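Local coordinates for ribosomal RNA small subunit methyltransferase E (Thermotoga maritima, PDB 1Z85), which probably methylates the N3 position of uridine 1498 in 16S rRNA, with S-adenosyl-L-methionine as the methyl donor, at residues 98-103 with 132-137. Numbering follows the deposited sequence.
Sequences RTRFLI and KIVVRE
I103 has chi1 -62°, which sets CG1 beside the backbone N and CG2 anti to it, and this turns the CG2 methyl to V134 and V135. In V134, CG1 is anti to the backbone N (chi1 174°) and faces I103, while CG2 meets R100. The contact joins helices 96-108 and 128-142 of the alpha/beta knot in the SPOUT methyltransferase domain. Their short segments cross at -43°, with N-to-C directions closer to parallel than antiparallel.

I103 and V134 meet at about a right angle, CG2 of I103 lying 3.8 Å from CG1 of V134. I103 CG2 is also 3.6 Å from CG2 of V135. One methyl thus serves two valines in a buried apolar core. CG1 of V134 also lies 3.9 Å from the backbone O of R100.

R100 covers the exposed side of this core. The R100 chain is extended from CG to NE, and R100 CG passes 3.9 Å from V134 CG1. Along its own helix, R100 NE forms a salt bridge with E104 OE2. V134 also touches W96 and E104, and V135 packs on F147 and P148. With an alanine at V134, I103 CG2 and the R100 chain would probably lose the methyls they rest on, opening a gap between the helices. At the outer end, V134 CG2 sits at the edge of the R100 guanidinium, near its plane, 3.9 Å from NH1.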
ATOM      1  N   ARG B  98      -9.823  -5.818   7.077  1.00 37.09           N
ATOM      2  CA  ARG B  98      -8.482  -5.477   7.569  1.00 36.73           C
ATOM      3  C   ARG B  98      -7.648  -6.740   7.659  1.00 39.65           C
ATOM      4  O   ARG B  98      -6.503  -6.725   7.250  1.00 41.01           O
ATOM      5  CB  ARG B  98      -8.548  -4.831   8.942  1.00 38.59           C
ATOM      6  CG  ARG B  98      -9.004  -3.404   8.879  1.00 45.30           C
ATOM      7  CD  ARG B  98      -9.421  -2.863  10.241  1.00 48.79           C
ATOM      8  NE  ARG B  98      -8.283  -2.468  11.060  1.00 43.00           N
ATOM      9  CZ  ARG B  98      -7.792  -1.233  11.137  1.00 42.02           C
ATOM     10  NH1 ARG B  98      -8.263  -0.230  10.390  1.00 41.11           N
ATOM     11  NH2 ARG B  98      -6.786  -1.021  11.950  1.00 46.14           N
ATOM     12  N   THR B  99      -8.221  -7.807   8.247  1.00 41.63           N
ATOM     13  CA  THR B  99      -7.523  -9.092   8.449  1.00 40.81           C
ATOM     14  C   THR B  99      -7.117  -9.713   7.135  1.00 38.20           C
ATOM     15  O   THR B  99      -6.032 -10.158   7.008  1.00 40.89           O
ATOM     16  CB  THR B  99      -8.379 -10.057   9.279  1.00 42.92           C
ATOM     17  OG1 THR B  99      -8.780  -9.411  10.490  1.00 44.28           O
ATOM     18  CG2 THR B  99      -7.603 -11.268   9.708  1.00 46.55           C
ATOM     19  N   ARG B 100      -7.989  -9.722   6.140  1.00 35.58           N
ATOM     20  CA  ARG B 100      -7.662 -10.322   4.867  1.00 40.67           C
ATOM     21  C   ARG B 100      -6.498  -9.576   4.223  1.00 38.52           C
ATOM     22  O   ARG B 100      -5.575 -10.182   3.708  1.00 40.75           O
ATOM     23  CB  ARG B 100      -8.906 -10.287   3.966  1.00 37.05           C
ATOM     24  CG  ARG B 100      -8.706 -10.907   2.585  1.00 43.67           C
ATOM     25  CD  ARG B 100      -9.887 -10.468   1.668  1.00 45.87           C
ATOM     26  NE  ARG B 100      -9.728 -10.578   0.218  1.00 74.87           N
ATOM     27  CZ  ARG B 100      -9.551 -11.696  -0.508  1.00 78.54           C
ATOM     28  NH1 ARG B 100      -9.394 -12.894   0.062  1.00 79.16           N
ATOM     29  NH2 ARG B 100      -9.477 -11.593  -1.848  1.00 73.60           N
ATOM     30  N   PHE B 101      -6.563  -8.246   4.262  1.00 42.07           N
ATOM     31  CA  PHE B 101      -5.499  -7.342   3.777  1.00 40.63           C
ATOM     32  C   PHE B 101      -4.146  -7.619   4.410  1.00 40.42           C
ATOM     33  O   PHE B 101      -3.145  -7.767   3.710  1.00 36.61           O
ATOM     34  CB  PHE B 101      -5.886  -5.854   3.991  1.00 44.32           C
ATOM     35  CG  PHE B 101      -4.786  -4.900   3.652  1.00 38.91           C
ATOM     36  CD1 PHE B 101      -4.539  -4.548   2.335  1.00 40.99           C
ATOM     37  CD2 PHE B 101      -3.956  -4.405   4.637  1.00 42.91           C
ATOM     38  CE1 PHE B 101      -3.459  -3.694   2.015  1.00 42.20           C
ATOM     39  CE2 PHE B 101      -2.898  -3.593   4.342  1.00 42.99           C
ATOM     40  CZ  PHE B 101      -2.626  -3.229   3.037  1.00 40.35           C
ATOM     41  N   LEU B 102      -4.117  -7.748   5.734  1.00 36.13           N
ATOM     42  CA  LEU B 102      -2.864  -7.960   6.418  1.00 34.29           C
ATOM     43  C   LEU B 102      -2.249  -9.307   6.082  1.00 38.00           C
ATOM     44  O   LEU B 102      -1.049  -9.400   5.844  1.00 40.14           O
ATOM     45  CB  LEU B 102      -3.011  -7.836   7.922  1.00 31.96           C
ATOM     46  CG  LEU B 102      -3.324  -6.441   8.474  1.00 32.50           C
ATOM     47  CD1 LEU B 102      -3.656  -6.548   9.977  1.00 40.54           C
ATOM     48  CD2 LEU B 102      -2.137  -5.524   8.245  1.00 37.58           C
ATOM     49  N   ILE B 103      -3.062 -10.361   6.102  1.00 38.48           N
ATOM     50  CA  ILE B 103      -2.628 -11.656   5.632  1.00 37.00           C
ATOM     51  C   ILE B 103      -2.082 -11.649   4.193  1.00 39.82           C
ATOM     52  O   ILE B 103      -1.079 -12.289   3.906  1.00 39.61           O
ATOM     53  CB  ILE B 103      -3.799 -12.637   5.619  1.00 38.79           C
ATOM     54  CG1 ILE B 103      -4.368 -12.843   7.030  1.00 41.42           C
ATOM     55  CG2 ILE B 103      -3.368 -13.979   5.064  1.00 36.39           C
ATOM     56  CD1 ILE B 103      -5.748 -13.517   7.005  1.00 44.22           C
ATOM     57  N   LYS B 132      -6.121 -19.654   5.729  1.00 39.67           N
ATOM     58  CA  LYS B 132      -5.359 -20.482   4.792  1.00 40.37           C
ATOM     59  C   LYS B 132      -5.777 -20.339   3.337  1.00 37.54           C
ATOM     60  O   LYS B 132      -4.946 -20.391   2.435  1.00 38.68           O
ATOM     61  CB  LYS B 132      -5.492 -21.947   5.183  1.00 38.68           C
ATOM     62  CG  LYS B 132      -4.859 -22.329   6.537  1.00 45.14           C
ATOM     63  CD  LYS B 132      -5.013 -23.832   6.806  1.00 44.56           C
ATOM     64  CE  LYS B 132      -4.662 -24.205   8.272  1.00 57.50           C
ATOM     65  NZ  LYS B 132      -3.184 -24.279   8.480  1.00 62.53           N
ATOM     66  N   ILE B 133      -7.062 -20.213   3.072  1.00 36.47           N
ATOM     67  CA  ILE B 133      -7.466 -19.908   1.694  1.00 35.77           C
ATOM     68  C   ILE B 133      -6.926 -18.551   1.204  1.00 38.49           C
ATOM     69  O   ILE B 133      -6.582 -18.391   0.027  1.00 37.09           O
ATOM     70  CB  ILE B 133      -9.003 -19.983   1.547  1.00 35.51           C
ATOM     71  CG1 ILE B 133      -9.445 -21.446   1.701  1.00 43.05           C
ATOM     72  CG2 ILE B 133      -9.489 -19.440   0.177  1.00 38.97           C
ATOM     73  CD1 ILE B 133     -10.913 -21.585   1.900  1.00 54.92           C
ATOM     74  N   VAL B 134      -6.878 -17.555   2.085  1.00 38.68           N
ATOM     75  CA  VAL B 134      -6.435 -16.220   1.683  1.00 36.74           C
ATOM     76  C   VAL B 134      -4.952 -16.337   1.367  1.00 39.30           C
ATOM     77  O   VAL B 134      -4.481 -15.796   0.376  1.00 36.13           O
ATOM     78  CB  VAL B 134      -6.635 -15.149   2.825  1.00 38.77           C
ATOM     79  CG1 VAL B 134      -6.037 -13.812   2.410  1.00 39.84           C
ATOM     80  CG2 VAL B 134      -8.092 -14.932   3.159  1.00 37.56           C
ATOM     81  N   VAL B 135      -4.212 -17.022   2.237  1.00 35.90           N
ATOM     82  CA  VAL B 135      -2.792 -17.329   1.982  1.00 36.11           C
ATOM     83  C   VAL B 135      -2.555 -18.090   0.666  1.00 34.24           C
ATOM     84  O   VAL B 135      -1.720 -17.724  -0.163  1.00 35.62           O
ATOM     85  CB  VAL B 135      -2.214 -18.164   3.153  1.00 37.43           C
ATOM     86  CG1 VAL B 135      -0.885 -18.795   2.756  1.00 40.73           C
ATOM     87  CG2 VAL B 135      -2.098 -17.277   4.394  1.00 33.40           C
ATOM     88  N   ARG B 136      -3.306 -19.148   0.470  1.00 35.25           N
ATOM     89  CA  ARG B 136      -3.202 -19.906  -0.763  1.00 36.19           C
ATOM     90  C   ARG B 136      -3.422 -18.991  -1.972  1.00 37.14           C
ATOM     91  O   ARG B 136      -2.652 -18.987  -2.893  1.00 36.66           O
ATOM     92  CB  ARG B 136      -4.229 -21.028  -0.747  1.00 36.59           C
ATOM     93  CG  ARG B 136      -4.178 -21.893  -1.969  1.00 41.87           C
ATOM     94  CD  ARG B 136      -5.548 -22.350  -2.405  1.00 51.56           C
ATOM     95  NE  ARG B 136      -6.077 -23.283  -1.431  1.00 42.82           N
ATOM     96  CZ  ARG B 136      -6.900 -24.292  -1.700  1.00 42.57           C
ATOM     97  NH1 ARG B 136      -7.331 -24.547  -2.943  1.00 37.38           N
ATOM     98  NH2 ARG B 136      -7.284 -25.065  -0.695  1.00 43.08           N
ATOM     99  N   GLU B 137      -4.511 -18.243  -1.992  1.00 39.69           N
ATOM    100  CA  GLU B 137      -4.857 -17.507  -3.208  1.00 42.14           C
ATOM    101  C   GLU B 137      -3.813 -16.436  -3.458  1.00 40.98           C
ATOM    102  O   GLU B 137      -3.394 -16.261  -4.576  1.00 39.47           O
ATOM    103  CB  GLU B 137      -6.281 -16.908  -3.140  1.00 43.99           C
ATOM    104  CG  GLU B 137      -7.437 -17.987  -3.130  1.00 46.57           C
ATOM    105  CD  GLU B 137      -7.526 -18.872  -4.408  1.00 55.18           C
ATOM    106  OE1 GLU B 137      -6.724 -18.715  -5.352  1.00 59.45           O
ATOM    107  OE2 GLU B 137      -8.406 -19.743  -4.478  1.00 53.85           O
TER